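Long-range contacts in rhamnosidase B (Bacillus sp., PDB 2OKX), which releases terminal alpha-L-rhamnose residues from its substrates by hydrolysis, as an alpha-L-rhamnosidase of glycoside hydrolase family 78: residues A[213-218]-A[432-437]; A[317-322]-A[403-408]; A[209-214]-A[408-413]. All blocks are in the same frame, centred on the assembly; numbering follows the deposited sequence.

Interaction 1: A[213-218]-A[432-437]; sequences RVKAPK and FEDGDC
Val-214 and Asp-436 form an antiparallel hydrogen-bonded pair where strands 207-215 and 436-443 run side by side. Asp-436 N bonds to Val-214 O at 2.7 Å, and Val-214 N returns a bond to Asp-436 O at 2.9 Å. Gly-435 precedes the pair with a backbone turned so that a side chain would strike its own preceding carbonyl and Arg-213 CG.

The apolar part of Arg-213 lies over one face of the Phe-432 ring. CB sits above the ring centre, 3.8 Å from the centroid. CG, anti to the backbone N (chi1 176°), lies over ring atoms CG and CD1, and CD is next to CG of the ring.

Polar contacts gather at the loop residue Asp-434. Arg-213 NH1 donates to Asp-434 O at 2.6 Å, with the acceptor in the guanidinium plane. The extended Lys-215 chain brings NZ to 2.7 Å from Asp-434 OD1 in a salt bridge that meets the carboxylate from above its plane. A water accepts from Arg-213 NH1 and donates to Asp-434 OD1. Beyond the pair, Asp-436 OD1 accepts from a second water held by Ala-216 N and forms a salt bridge with Arg-513 of strand 507-513.

Asp-434 thus receives two basic chains, through its carbonyl and its carboxylate, and the two cations probably stabilise its negative charge in this surface contact.

Interaction 2: A[317-322]-A[403-408]; sequences AIDSEA and WRTLAE
Strand 314-320 of the D2 domain packs against the indole of Trp-403, which comes just after helix 397-402, in the link that leads into strand 406-410. Ala-317 CB lies at the edge of the indole, near the ring plane, 3.6 Å from Trp-403 CE3. Two residues along the same strand, Asp-319 CB approaches Trp-403 CH2 at 3.6 Å, and the benzo part of the indole therefore spans both side chains. The tryptophan ring also makes an edge-to-face contact with Tyr-289.

Alternate residues of an extended strand point to the same side, and here Ala-317 and Asp-319 point toward the tryptophan. Ile-318 points away; its side chain touches Val-258 and Leu-260 of the adjoining strand 256-262. Asp-319 and Thr-405 reach toward each other tip to tip, with the methyl Thr-405 CG2 3.5 Å from Asp-319 CG. The same methyl rests over one face of the indole, offset toward its rim.

A water bridges the polar groups, donating to Asp-319 OD2 at 2.7 Å and accepting from Thr-405 OG1 at 2.7 Å. Asp-319 OD2 has a stronger partner in Lys-218, with which it forms a salt bridge.

Interaction 3: A[209-214]-A[408-413]; sequences QSLSRV and ERRAVP
Glu-408 and Arg-213 are joined through both backbone and side chains. Arg-213 grips the carboxylate side-on with two nitrogens, NE to Glu-408 OE1 at 2.8 Å and NH2 to Glu-408 OE2 at 3.0 Å, both from above the carboxylate plane, while its NH1 is held by Asp-434 O. Arg-410 adds NE and NH2, both to Glu-408 OE1, which consequently takes three N-H donors. Arg-213 NE and Arg-410 NH2 are 3.6 Å apart, a like-charge approach that the shared carboxylate probably offsets. An alanine in place of Glu-408 would probably leave two nearby positive groups without the carboxylate between them, and Arg-410 with less to fix its rotation.

Two backbone bonds hold Glu-408 and Arg-213 in position, Arg-213 N to Glu-408 O and Glu-408 N to Arg-213 O, each 2.8 Å; Arg-410 N also bonds to Leu-211 O. Farther out, Leu-211 CD1 packs on Pro-413 CD at 3.8 Å, and Arg-409 NH2 comes to 3.3 Å from Ser-210 CB.

Segments 209-214 and 408-410 run antiparallel, their directions 136° apart. Strand 207-215 lies between strands 406-410 and 436-443, and Phe-432, from the loop leading into the latter, touches Leu-211 and Arg-410.

Of the segments involved, those on strand 207-215 come first along the chain and serve two contacts. The chain then passes through the D2 domain, whose strand 314-320 opens interaction 2; this closes about 80 residues later, at 403-408. Interaction 3 closes almost at once, as strand 406-410 returns to 209-214, and interaction 1 last, when 432-437 reaches 213-218. Interactions 1 and 3 thus set out from the same stretch, overlapping at 213-214, and close one after the other; interaction 2 lies inside both. Glu-408 belongs to 2 and 3. Interaction 2 ties D2 to the segment leading into strand 406-410, while interactions 1 and 3 join strands 436-443 and 406-410 to 207-215.

Interaction 1: A[213-218]-A[432-437]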
ATOM      1  N   ARG A 213     -14.143 -27.530   8.127  1.00 20.42           N
ATOM      2  CA  ARG A 213     -15.384 -27.254   8.835  1.00 20.76           C
ATOM      3  C   ARG A 213     -14.880 -26.350   9.950  1.00 18.63           C
ATOM      4  O   ARG A 213     -14.011 -26.745  10.728  1.00 19.79           O
ATOM      5  CB  ARG A 213     -15.992 -28.533   9.421  1.00 20.24           C
ATOM      6  CG  ARG A 213     -17.247 -28.274  10.262  1.00 20.81           C
ATOM      7  CD  ARG A 213     -17.927 -29.583  10.680  1.00 21.25           C
ATOM      8  NE  ARG A 213     -17.127 -30.365  11.619  1.00 22.87           N
ATOM      9  CZ  ARG A 213     -17.322 -30.384  12.936  1.00 25.23           C
ATOM     10  NH1 ARG A 213     -18.294 -29.664  13.476  1.00 26.55           N
ATOM     11  NH2 ARG A 213     -16.548 -31.129  13.713  1.00 23.26           N
ATOM     12  N   VAL A 214     -15.401 -25.132  10.025  1.00 21.03           N
ATOM     13  CA  VAL A 214     -14.923 -24.199  11.036  1.00 20.70           C
ATOM     14  C   VAL A 214     -16.017 -23.440  11.785  1.00 22.30           C
ATOM     15  O   VAL A 214     -17.184 -23.467  11.403  1.00 22.88           O
ATOM     16  CB  VAL A 214     -13.979 -23.158  10.391  1.00 21.26           C
ATOM     17  CG1 VAL A 214     -12.888 -23.867   9.581  1.00 20.06           C
ATOM     18  CG2 VAL A 214     -14.777 -22.225   9.488  1.00 19.83           C
ATOM     19  N   LYS A 215     -15.610 -22.759  12.851  1.00 22.16           N
ATOM     20  CA  LYS A 215     -16.514 -21.950  13.659  1.00 23.89           C
ATOM     21  C   LYS A 215     -15.790 -20.704  14.147  1.00 22.75           C
ATOM     22  O   LYS A 215     -14.640 -20.781  14.577  1.00 22.88           O
ATOM     23  CB  LYS A 215     -17.011 -22.727  14.879  1.00 25.13           C
ATOM     24  CG  LYS A 215     -17.961 -23.868  14.574  1.00 26.97           C
ATOM     25  CD  LYS A 215     -18.379 -24.556  15.869  1.00 28.56           C
ATOM     26  CE  LYS A 215     -19.382 -25.670  15.609  1.00 32.31           C
ATOM     27  NZ  LYS A 215     -19.702 -26.425  16.854  1.00 34.53           N
ATOM     28  N   ALA A 216     -16.471 -19.566  14.071  1.00 23.16           N
ATOM     29  CA  ALA A 216     -15.931 -18.295  14.533  1.00 23.39           C
ATOM     30  C   ALA A 216     -16.335 -18.157  15.997  1.00 25.83           C
ATOM     31  O   ALA A 216     -17.186 -18.904  16.484  1.00 24.76           O
ATOM     32  CB  ALA A 216     -16.525 -17.150  13.729  1.00 22.52           C
ATOM     33  N   PRO A 217     -15.729 -17.207  16.721  1.00 25.23           N
ATOM     34  CA  PRO A 217     -16.078 -17.022  18.136  1.00 24.90           C
ATOM     35  C   PRO A 217     -17.527 -16.552  18.260  1.00 26.03           C
ATOM     36  O   PRO A 217     -18.043 -15.889  17.358  1.00 26.56           O
ATOM     37  CB  PRO A 217     -15.095 -15.947  18.599  1.00 25.34           C
ATOM     38  CG  PRO A 217     -13.926 -16.093  17.644  1.00 24.49           C
ATOM     39  CD  PRO A 217     -14.627 -16.313  16.330  1.00 22.42           C
ATOM     40  N   LYS A 218     -18.177 -16.885  19.372  1.00 27.71           N
ATOM     41  CA  LYS A 218     -19.564 -16.476  19.596  1.00 27.89           C
ATOM     42  C   LYS A 218     -19.686 -14.969  19.394  1.00 27.52           C
ATOM     43  O   LYS A 218     -20.652 -14.480  18.807  1.00 27.37           O
ATOM     44  CB  LYS A 218     -20.003 -16.817  21.027  1.00 31.85           C
ATOM     45  CG  LYS A 218     -19.796 -18.268  21.467  1.00 36.03           C
ATOM     46  CD  LYS A 218     -20.702 -19.239  20.721  1.00 38.88           C
ATOM     47  CE  LYS A 218     -20.715 -20.608  21.394  1.00 39.63           C
ATOM     48  NZ  LYS A 218     -19.355 -21.217  21.505  1.00 41.50           N
ATOM     49  N   PHE A 432     -22.221 -28.633   6.373  1.00 29.02           N
ATOM     50  CA  PHE A 432     -21.924 -29.323   7.618  1.00 29.29           C
ATOM     51  C   PHE A 432     -23.080 -29.117   8.587  1.00 30.57           C
ATOM     52  O   PHE A 432     -23.681 -28.042   8.631  1.00 31.11           O
ATOM     53  CB  PHE A 432     -20.624 -28.788   8.222  1.00 27.29           C
ATOM     54  CG  PHE A 432     -19.419 -29.027   7.359  1.00 25.56           C
ATOM     55  CD1 PHE A 432     -18.690 -27.958   6.844  1.00 24.29           C
ATOM     56  CD2 PHE A 432     -19.028 -30.326   7.037  1.00 24.44           C
ATOM     57  CE1 PHE A 432     -17.590 -28.178   6.018  1.00 22.81           C
ATOM     58  CE2 PHE A 432     -17.929 -30.556   6.211  1.00 24.54           C
ATOM     59  CZ  PHE A 432     -17.210 -29.477   5.702  1.00 23.38           C
ATOM     60  N   GLU A 433     -23.397 -30.151   9.356  1.00 33.26           N
ATOM     61  CA  GLU A 433     -24.492 -30.055  10.309  1.00 35.61           C
ATOM     62  C   GLU A 433     -24.163 -29.051  11.401  1.00 34.00           C
ATOM     63  O   GLU A 433     -25.023 -28.281  11.830  1.00 34.12           O
ATOM     64  CB  GLU A 433     -24.782 -31.415  10.940  1.00 39.03           C
ATOM     65  CG  GLU A 433     -26.031 -31.402  11.808  1.00 47.16           C
ATOM     66  CD  GLU A 433     -26.254 -32.704  12.538  1.00 50.51           C
ATOM     67  OE1 GLU A 433     -25.405 -33.066  13.381  1.00 53.45           O
ATOM     68  OE2 GLU A 433     -27.280 -33.364  12.269  1.00 53.27           O
ATOM     69  N   ASP A 434     -22.911 -29.056  11.847  1.00 32.25           N
ATOM     70  CA  ASP A 434     -22.478 -28.142  12.892  1.00 32.58           C
ATOM     71  C   ASP A 434     -21.175 -27.439  12.519  1.00 32.23           C
ATOM     72  O   ASP A 434     -20.088 -27.941  12.806  1.00 33.36           O
ATOM     73  CB  ASP A 434     -22.276 -28.899  14.204  1.00 33.93           C
ATOM     74  CG  ASP A 434     -21.995 -27.974  15.370  1.00 34.01           C
ATOM     75  OD1 ASP A 434     -21.436 -28.446  16.378  1.00 36.47           O
ATOM     76  OD2 ASP A 434     -22.342 -26.777  15.282  1.00 35.66           O
ATOM     77  N   GLY A 435     -21.287 -26.279  11.886  1.00 31.24           N
ATOM     78  CA  GLY A 435     -20.095 -25.543  11.503  1.00 30.29           C
ATOM     79  C   GLY A 435     -20.203 -24.914  10.133  1.00 28.72           C
ATOM     80  O   GLY A 435     -21.118 -25.224   9.368  1.00 29.09           O
ATOM     81  N   ASP A 436     -19.258 -24.033   9.823  1.00 26.94           N
ATOM     82  CA  ASP A 436     -19.228 -23.338   8.543  1.00 24.62           C
ATOM     83  C   ASP A 436     -18.291 -24.056   7.569  1.00 23.17           C
ATOM     84  O   ASP A 436     -17.497 -24.906   7.969  1.00 22.64           O
ATOM     85  CB  ASP A 436     -18.738 -21.904   8.746  1.00 25.31           C
ATOM     86  CG  ASP A 436     -19.513 -21.164   9.825  1.00 28.58           C
ATOM     87  OD1 ASP A 436     -18.942 -20.228  10.420  1.00 27.99           O
ATOM     88  OD2 ASP A 436     -20.692 -21.508  10.069  1.00 27.47           O
ATOM     89  N   CYS A 437     -18.376 -23.691   6.294  1.00 22.22           N
ATOM     90  CA  CYS A 437     -17.535 -24.296   5.269  1.00 22.43           C
ATOM     91  C   CYS A 437     -16.470 -23.305   4.817  1.00 20.79           C
ATOM     92  O   CYS A 437     -16.785 -22.291   4.205  1.00 20.04           O
ATOM     93  CB  CYS A 437     -18.377 -24.711   4.061  1.00 23.34           C
ATOM     94  SG  CYS A 437     -17.424 -25.506   2.741  1.00 24.39           S
TER
HETATM   95  O   HOH W   1     -19.033 -29.573  16.285  1.00 56.17           O
HETATM   96  O   HOH W   2     -19.122 -19.444  13.067  1.00 29.13           O

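Interaction 2: A[317-322]-A[403-408]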
ATOM      1  N   ALA A 317     -12.828 -10.307  20.938  1.00 23.38           N
ATOM      2  CA  ALA A 317     -13.679 -11.478  20.764  1.00 22.90           C
ATOM      3  C   ALA A 317     -13.877 -12.215  22.078  1.00 23.42           C
ATOM      4  O   ALA A 317     -13.052 -12.124  22.984  1.00 24.35           O
ATOM      5  CB  ALA A 317     -13.078 -12.426  19.725  1.00 23.94           C
ATOM      6  N   ILE A 318     -14.979 -12.950  22.171  1.00 23.25           N
ATOM      7  CA  ILE A 318     -15.289 -13.716  23.367  1.00 23.43           C
ATOM      8  C   ILE A 318     -15.977 -15.015  22.973  1.00 23.72           C
ATOM      9  O   ILE A 318     -16.807 -15.034  22.065  1.00 24.34           O
ATOM     10  CB  ILE A 318     -16.243 -12.945  24.305  1.00 23.30           C
ATOM     11  CG1 ILE A 318     -15.649 -11.581  24.664  1.00 24.74           C
ATOM     12  CG2 ILE A 318     -16.483 -13.758  25.571  1.00 22.83           C
ATOM     13  CD1 ILE A 318     -16.576 -10.711  25.501  1.00 26.00           C
ATOM     14  N   ASP A 319     -15.629 -16.099  23.652  1.00 24.41           N
ATOM     15  CA  ASP A 319     -16.252 -17.387  23.377  1.00 28.66           C
ATOM     16  C   ASP A 319     -16.360 -18.193  24.665  1.00 29.74           C
ATOM     17  O   ASP A 319     -15.549 -18.035  25.577  1.00 28.54           O
ATOM     18  CB  ASP A 319     -15.451 -18.172  22.336  1.00 29.14           C
ATOM     19  CG  ASP A 319     -16.195 -19.392  21.831  1.00 30.08           C
ATOM     20  OD1 ASP A 319     -15.926 -20.507  22.326  1.00 31.40           O
ATOM     21  OD2 ASP A 319     -17.059 -19.232  20.944  1.00 29.99           O
ATOM     22  N   SER A 320     -17.372 -19.051  24.734  1.00 33.37           N
ATOM     23  CA  SER A 320     -17.594 -19.879  25.914  1.00 35.78           C
ATOM     24  C   SER A 320     -18.612 -20.978  25.639  1.00 37.82           C
ATOM     25  O   SER A 320     -19.459 -20.844  24.756  1.00 36.82           O
ATOM     26  CB  SER A 320     -18.099 -19.018  27.074  1.00 36.75           C
ATOM     27  OG  SER A 320     -18.375 -19.817  28.212  1.00 36.75           O
ATOM     28  N   GLU A 321     -18.520 -22.067  26.395  1.00 40.23           N
ATOM     29  CA  GLU A 321     -19.459 -23.168  26.245  1.00 43.51           C
ATOM     30  C   GLU A 321     -20.723 -22.812  27.023  1.00 43.55           C
ATOM     31  O   GLU A 321     -21.735 -23.511  26.948  1.00 44.98           O
ATOM     32  CB  GLU A 321     -18.852 -24.467  26.781  1.00 46.37           C
ATOM     33  CG  GLU A 321     -17.650 -24.965  25.987  1.00 49.72           C
ATOM     34  CD  GLU A 321     -17.097 -26.282  26.516  1.00 52.76           C
ATOM     35  OE1 GLU A 321     -16.136 -26.810  25.915  1.00 54.11           O
ATOM     36  OE2 GLU A 321     -17.619 -26.789  27.534  1.00 54.08           O
ATOM     37  N   ALA A 322     -20.652 -21.711  27.766  1.00 41.37           N
ATOM     38  CA  ALA A 322     -21.775 -21.227  28.559  1.00 40.68           C
ATOM     39  C   ALA A 322     -22.372 -19.992  27.896  1.00 41.16           C
ATOM     40  O   ALA A 322     -21.672 -19.257  27.200  1.00 40.43           O
ATOM     41  CB  ALA A 322     -21.309 -20.890  29.964  1.00 41.40           C
ATOM     42  N   TRP A 403      -9.152 -16.135  14.950  1.00 20.73           N
ATOM     43  CA  TRP A 403      -9.502 -17.050  16.025  1.00 21.11           C
ATOM     44  C   TRP A 403     -10.696 -17.882  15.611  1.00 20.81           C
ATOM     45  O   TRP A 403     -11.822 -17.387  15.546  1.00 22.41           O
ATOM     46  CB  TRP A 403      -9.821 -16.300  17.325  1.00 20.97           C
ATOM     47  CG  TRP A 403     -10.211 -17.213  18.477  1.00 23.52           C
ATOM     48  CD1 TRP A 403      -9.934 -18.547  18.606  1.00 20.81           C
ATOM     49  CD2 TRP A 403     -10.898 -16.831  19.677  1.00 21.51           C
ATOM     50  NE1 TRP A 403     -10.405 -19.017  19.812  1.00 22.75           N
ATOM     51  CE2 TRP A 403     -11.000 -17.984  20.488  1.00 22.86           C
ATOM     52  CE3 TRP A 403     -11.436 -15.626  20.145  1.00 22.30           C
ATOM     53  CZ2 TRP A 403     -11.619 -17.968  21.746  1.00 23.68           C
ATOM     54  CZ3 TRP A 403     -12.052 -15.607  21.401  1.00 23.76           C
ATOM     55  CH2 TRP A 403     -12.137 -16.774  22.182  1.00 25.54           C
ATOM     56  N   ARG A 404     -10.427 -19.144  15.304  1.00 22.20           N
ATOM     57  CA  ARG A 404     -11.457 -20.092  14.917  1.00 22.38           C
ATOM     58  C   ARG A 404     -11.522 -21.077  16.076  1.00 23.34           C
ATOM     59  O   ARG A 404     -10.534 -21.739  16.389  1.00 21.83           O
ATOM     60  CB  ARG A 404     -11.070 -20.820  13.618  1.00 20.89           C
ATOM     61  CG  ARG A 404     -11.002 -19.918  12.388  1.00 21.57           C
ATOM     62  CD  ARG A 404     -10.470 -20.663  11.164  1.00 20.73           C
ATOM     63  NE  ARG A 404      -9.133 -21.204  11.403  1.00 21.34           N
ATOM     64  CZ  ARG A 404      -8.495 -22.024  10.575  1.00 22.07           C
ATOM     65  NH1 ARG A 404      -9.062 -22.405   9.438  1.00 23.37           N
ATOM     66  NH2 ARG A 404      -7.297 -22.488  10.896  1.00 22.07           N
ATOM     67  N   THR A 405     -12.680 -21.151  16.727  1.00 25.51           N
ATOM     68  CA  THR A 405     -12.869 -22.054  17.854  1.00 26.15           C
ATOM     69  C   THR A 405     -12.869 -23.506  17.379  1.00 26.77           C
ATOM     70  O   THR A 405     -12.709 -24.437  18.169  1.00 26.10           O
ATOM     71  CB  THR A 405     -14.180 -21.729  18.585  1.00 27.92           C
ATOM     72  OG1 THR A 405     -15.262 -21.704  17.645  1.00 28.91           O
ATOM     73  CG2 THR A 405     -14.077 -20.363  19.251  1.00 28.20           C
ATOM     74  N   LEU A 406     -13.046 -23.681  16.075  1.00 24.56           N
ATOM     75  CA  LEU A 406     -13.034 -24.995  15.452  1.00 24.42           C
ATOM     76  C   LEU A 406     -12.437 -24.847  14.056  1.00 23.16           C
ATOM     77  O   LEU A 406     -12.821 -23.953  13.311  1.00 22.48           O
ATOM     78  CB  LEU A 406     -14.452 -25.562  15.329  1.00 24.67           C
ATOM     79  CG  LEU A 406     -14.538 -26.814  14.447  1.00 26.10           C
ATOM     80  CD1 LEU A 406     -13.851 -27.974  15.150  1.00 27.65           C
ATOM     81  CD2 LEU A 406     -15.990 -27.151  14.147  1.00 26.80           C
ATOM     82  N   ALA A 407     -11.497 -25.725  13.719  1.00 22.75           N
ATOM     83  CA  ALA A 407     -10.849 -25.719  12.407  1.00 24.24           C
ATOM     84  C   ALA A 407     -10.552 -27.177  12.094  1.00 24.07           C
ATOM     85  O   ALA A 407      -9.552 -27.729  12.544  1.00 25.11           O
ATOM     86  CB  ALA A 407      -9.558 -24.908  12.451  1.00 23.54           C
ATOM     87  N   GLU A 408     -11.434 -27.792  11.317  1.00 23.90           N
ATOM     88  CA  GLU A 408     -11.321 -29.205  10.980  1.00 22.91           C
ATOM     89  C   GLU A 408     -11.141 -29.432   9.487  1.00 22.58           C
ATOM     90  O   GLU A 408     -12.086 -29.285   8.710  1.00 22.21           O
ATOM     91  CB  GLU A 408     -12.589 -29.913  11.465  1.00 22.40           C
ATOM     92  CG  GLU A 408     -12.603 -31.415  11.329  1.00 24.81           C
ATOM     93  CD  GLU A 408     -13.966 -31.988  11.691  1.00 26.56           C
ATOM     94  OE1 GLU A 408     -14.906 -31.852  10.882  1.00 25.29           O
ATOM     95  OE2 GLU A 408     -14.095 -32.551  12.794  1.00 27.61           O
TER
HETATM   96  O   HOH W   3     -17.453 -20.619  18.708  1.00 32.01           O

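Interaction 3: A[209-214]-A[408-413]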
ATOM      1  N   GLN A 209      -6.608 -25.071  -2.073  1.00 17.05           N
ATOM      2  CA  GLN A 209      -5.647 -25.623  -1.135  1.00 17.27           C
ATOM      3  C   GLN A 209      -6.261 -26.500  -0.059  1.00 19.56           C
ATOM      4  O   GLN A 209      -5.677 -27.512   0.320  1.00 17.89           O
ATOM      5  CB  GLN A 209      -4.866 -24.488  -0.480  1.00 19.71           C
ATOM      6  CG  GLN A 209      -3.854 -24.955   0.547  1.00 23.48           C
ATOM      7  CD  GLN A 209      -3.048 -23.807   1.099  1.00 27.62           C
ATOM      8  OE1 GLN A 209      -2.277 -23.175   0.377  1.00 29.62           O
ATOM      9  NE2 GLN A 209      -3.227 -23.519   2.381  1.00 27.08           N
ATOM     10  N   SER A 210      -7.433 -26.119   0.438  1.00 19.19           N
ATOM     11  CA  SER A 210      -8.078 -26.905   1.482  1.00 19.55           C
ATOM     12  C   SER A 210      -9.538 -26.547   1.683  1.00 21.08           C
ATOM     13  O   SER A 210     -10.024 -25.529   1.185  1.00 18.52           O
ATOM     14  CB  SER A 210      -7.349 -26.703   2.813  1.00 19.83           C
ATOM     15  OG  SER A 210      -7.489 -25.361   3.260  1.00 20.11           O
ATOM     16  N   LEU A 211     -10.227 -27.414   2.418  1.00 20.99           N
ATOM     17  CA  LEU A 211     -11.624 -27.217   2.769  1.00 22.94           C
ATOM     18  C   LEU A 211     -11.679 -27.630   4.230  1.00 21.98           C
ATOM     19  O   LEU A 211     -11.088 -28.634   4.617  1.00 22.60           O
ATOM     20  CB  LEU A 211     -12.548 -28.099   1.919  1.00 24.54           C
ATOM     21  CG  LEU A 211     -14.046 -27.839   2.148  1.00 28.22           C
ATOM     22  CD1 LEU A 211     -14.850 -28.270   0.936  1.00 28.73           C
ATOM     23  CD2 LEU A 211     -14.509 -28.568   3.392  1.00 28.50           C
ATOM     24  N   SER A 212     -12.363 -26.845   5.053  1.00 22.11           N
ATOM     25  CA  SER A 212     -12.436 -27.166   6.469  1.00 21.35           C
ATOM     26  C   SER A 212     -13.796 -26.837   7.049  1.00 20.91           C
ATOM     27  O   SER A 212     -14.517 -25.989   6.525  1.00 20.79           O
ATOM     28  CB  SER A 212     -11.383 -26.369   7.250  1.00 21.70           C
ATOM     29  OG  SER A 212     -10.071 -26.570   6.750  1.00 22.85           O
ATOM     30  N   ARG A 213     -14.143 -27.530   8.127  1.00 20.42           N
ATOM     31  CA  ARG A 213     -15.384 -27.254   8.835  1.00 20.76           C
ATOM     32  C   ARG A 213     -14.880 -26.350   9.950  1.00 18.63           C
ATOM     33  O   ARG A 213     -14.011 -26.745  10.728  1.00 19.79           O
ATOM     34  CB  ARG A 213     -15.992 -28.533   9.421  1.00 20.24           C
ATOM     35  CG  ARG A 213     -17.247 -28.274  10.262  1.00 20.81           C
ATOM     36  CD  ARG A 213     -17.927 -29.583  10.680  1.00 21.25           C
ATOM     37  NE  ARG A 213     -17.127 -30.365  11.619  1.00 22.87           N
ATOM     38  CZ  ARG A 213     -17.322 -30.384  12.936  1.00 25.23           C
ATOM     39  NH1 ARG A 213     -18.294 -29.664  13.476  1.00 26.55           N
ATOM     40  NH2 ARG A 213     -16.548 -31.129  13.713  1.00 23.26           N
ATOM     41  N   VAL A 214     -15.401 -25.132  10.025  1.00 21.03           N
ATOM     42  CA  VAL A 214     -14.923 -24.199  11.036  1.00 20.70           C
ATOM     43  C   VAL A 214     -16.017 -23.440  11.785  1.00 22.30           C
ATOM     44  O   VAL A 214     -17.184 -23.467  11.403  1.00 22.88           O
ATOM     45  CB  VAL A 214     -13.979 -23.158  10.391  1.00 21.26           C
ATOM     46  CG1 VAL A 214     -12.888 -23.867   9.581  1.00 20.06           C
ATOM     47  CG2 VAL A 214     -14.777 -22.225   9.488  1.00 19.83           C
ATOM     48  N   GLU A 408     -11.434 -27.792  11.317  1.00 23.90           N
ATOM     49  CA  GLU A 408     -11.321 -29.205  10.980  1.00 22.91           C
ATOM     50  C   GLU A 408     -11.141 -29.432   9.487  1.00 22.58           C
ATOM     51  O   GLU A 408     -12.086 -29.285   8.710  1.00 22.21           O
ATOM     52  CB  GLU A 408     -12.589 -29.913  11.465  1.00 22.40           C
ATOM     53  CG  GLU A 408     -12.603 -31.415  11.329  1.00 24.81           C
ATOM     54  CD  GLU A 408     -13.966 -31.988  11.691  1.00 26.56           C
ATOM     55  OE1 GLU A 408     -14.906 -31.852  10.882  1.00 25.29           O
ATOM     56  OE2 GLU A 408     -14.095 -32.551  12.794  1.00 27.61           O
ATOM     57  N   ARG A 409      -9.928 -29.799   9.087  1.00 23.51           N
ATOM     58  CA  ARG A 409      -9.632 -30.047   7.679  1.00 25.31           C
ATOM     59  C   ARG A 409     -10.345 -31.272   7.129  1.00 24.81           C
ATOM     60  O   ARG A 409     -10.376 -32.318   7.773  1.00 25.82           O
ATOM     61  CB  ARG A 409      -8.130 -30.238   7.482  1.00 28.58           C
ATOM     62  CG  ARG A 409      -7.314 -28.967   7.523  1.00 36.14           C
ATOM     63  CD  ARG A 409      -6.743 -28.663   6.147  1.00 40.60           C
ATOM     64  NE  ARG A 409      -6.240 -29.875   5.503  1.00 43.96           N
ATOM     65  CZ  ARG A 409      -5.407 -29.883   4.467  1.00 46.20           C
ATOM     66  NH1 ARG A 409      -5.007 -31.036   3.943  1.00 47.67           N
ATOM     67  NH2 ARG A 409      -4.963 -28.741   3.962  1.00 47.33           N
ATOM     68  N   ARG A 410     -10.901 -31.128   5.928  1.00 24.27           N
ATOM     69  CA  ARG A 410     -11.598 -32.211   5.231  1.00 25.76           C
ATOM     70  C   ARG A 410     -11.008 -32.298   3.823  1.00 26.28           C
ATOM     71  O   ARG A 410     -10.549 -31.295   3.274  1.00 24.53           O
ATOM     72  CB  ARG A 410     -13.097 -31.915   5.103  1.00 25.61           C
ATOM     73  CG  ARG A 410     -13.858 -31.715   6.410  1.00 29.03           C
ATOM     74  CD  ARG A 410     -13.798 -32.948   7.290  1.00 30.11           C
ATOM     75  NE  ARG A 410     -14.777 -32.891   8.373  1.00 31.70           N
ATOM     76  CZ  ARG A 410     -16.060 -33.220   8.246  1.00 31.14           C
ATOM     77  NH1 ARG A 410     -16.537 -33.637   7.079  1.00 30.81           N
ATOM     78  NH2 ARG A 410     -16.870 -33.135   9.294  1.00 30.41           N
ATOM     79  N   ALA A 411     -11.018 -33.488   3.234  1.00 25.78           N
ATOM     80  CA  ALA A 411     -10.491 -33.642   1.883  1.00 27.81           C
ATOM     81  C   ALA A 411     -11.353 -32.801   0.948  1.00 28.03           C
ATOM     82  O   ALA A 411     -12.564 -32.694   1.141  1.00 27.16           O
ATOM     83  CB  ALA A 411     -10.532 -35.110   1.464  1.00 26.87           C
ATOM     84  N   VAL A 412     -10.731 -32.190  -0.057  1.00 27.95           N
ATOM     85  CA  VAL A 412     -11.478 -31.368  -1.005  1.00 28.68           C
ATOM     86  C   VAL A 412     -12.199 -32.238  -2.036  1.00 29.65           C
ATOM     87  O   VAL A 412     -11.566 -33.018  -2.744  1.00 30.85           O
ATOM     88  CB  VAL A 412     -10.547 -30.391  -1.766  1.00 27.21           C
ATOM     89  CG1 VAL A 412     -11.358 -29.553  -2.733  1.00 25.13           C
ATOM     90  CG2 VAL A 412      -9.803 -29.499  -0.786  1.00 27.24           C
ATOM     91  N   PRO A 413     -13.535 -32.122  -2.129  1.00 29.81           N
ATOM     92  CA  PRO A 413     -14.313 -32.911  -3.092  1.00 30.55           C
ATOM     93  C   PRO A 413     -14.047 -32.411  -4.513  1.00 29.74           C
ATOM     94  O   PRO A 413     -13.915 -31.209  -4.729  1.00 28.16           O
ATOM     95  CB  PRO A 413     -15.759 -32.651  -2.672  1.00 30.85           C
ATOM     96  CG  PRO A 413     -15.645 -32.262  -1.223  1.00 31.71           C
ATOM     97  CD  PRO A 413     -14.430 -31.383  -1.225  1.00 30.10           C
TER
HETATM   98  O   HOH W   4      -8.453 -29.887   2.919  1.00 26.76           O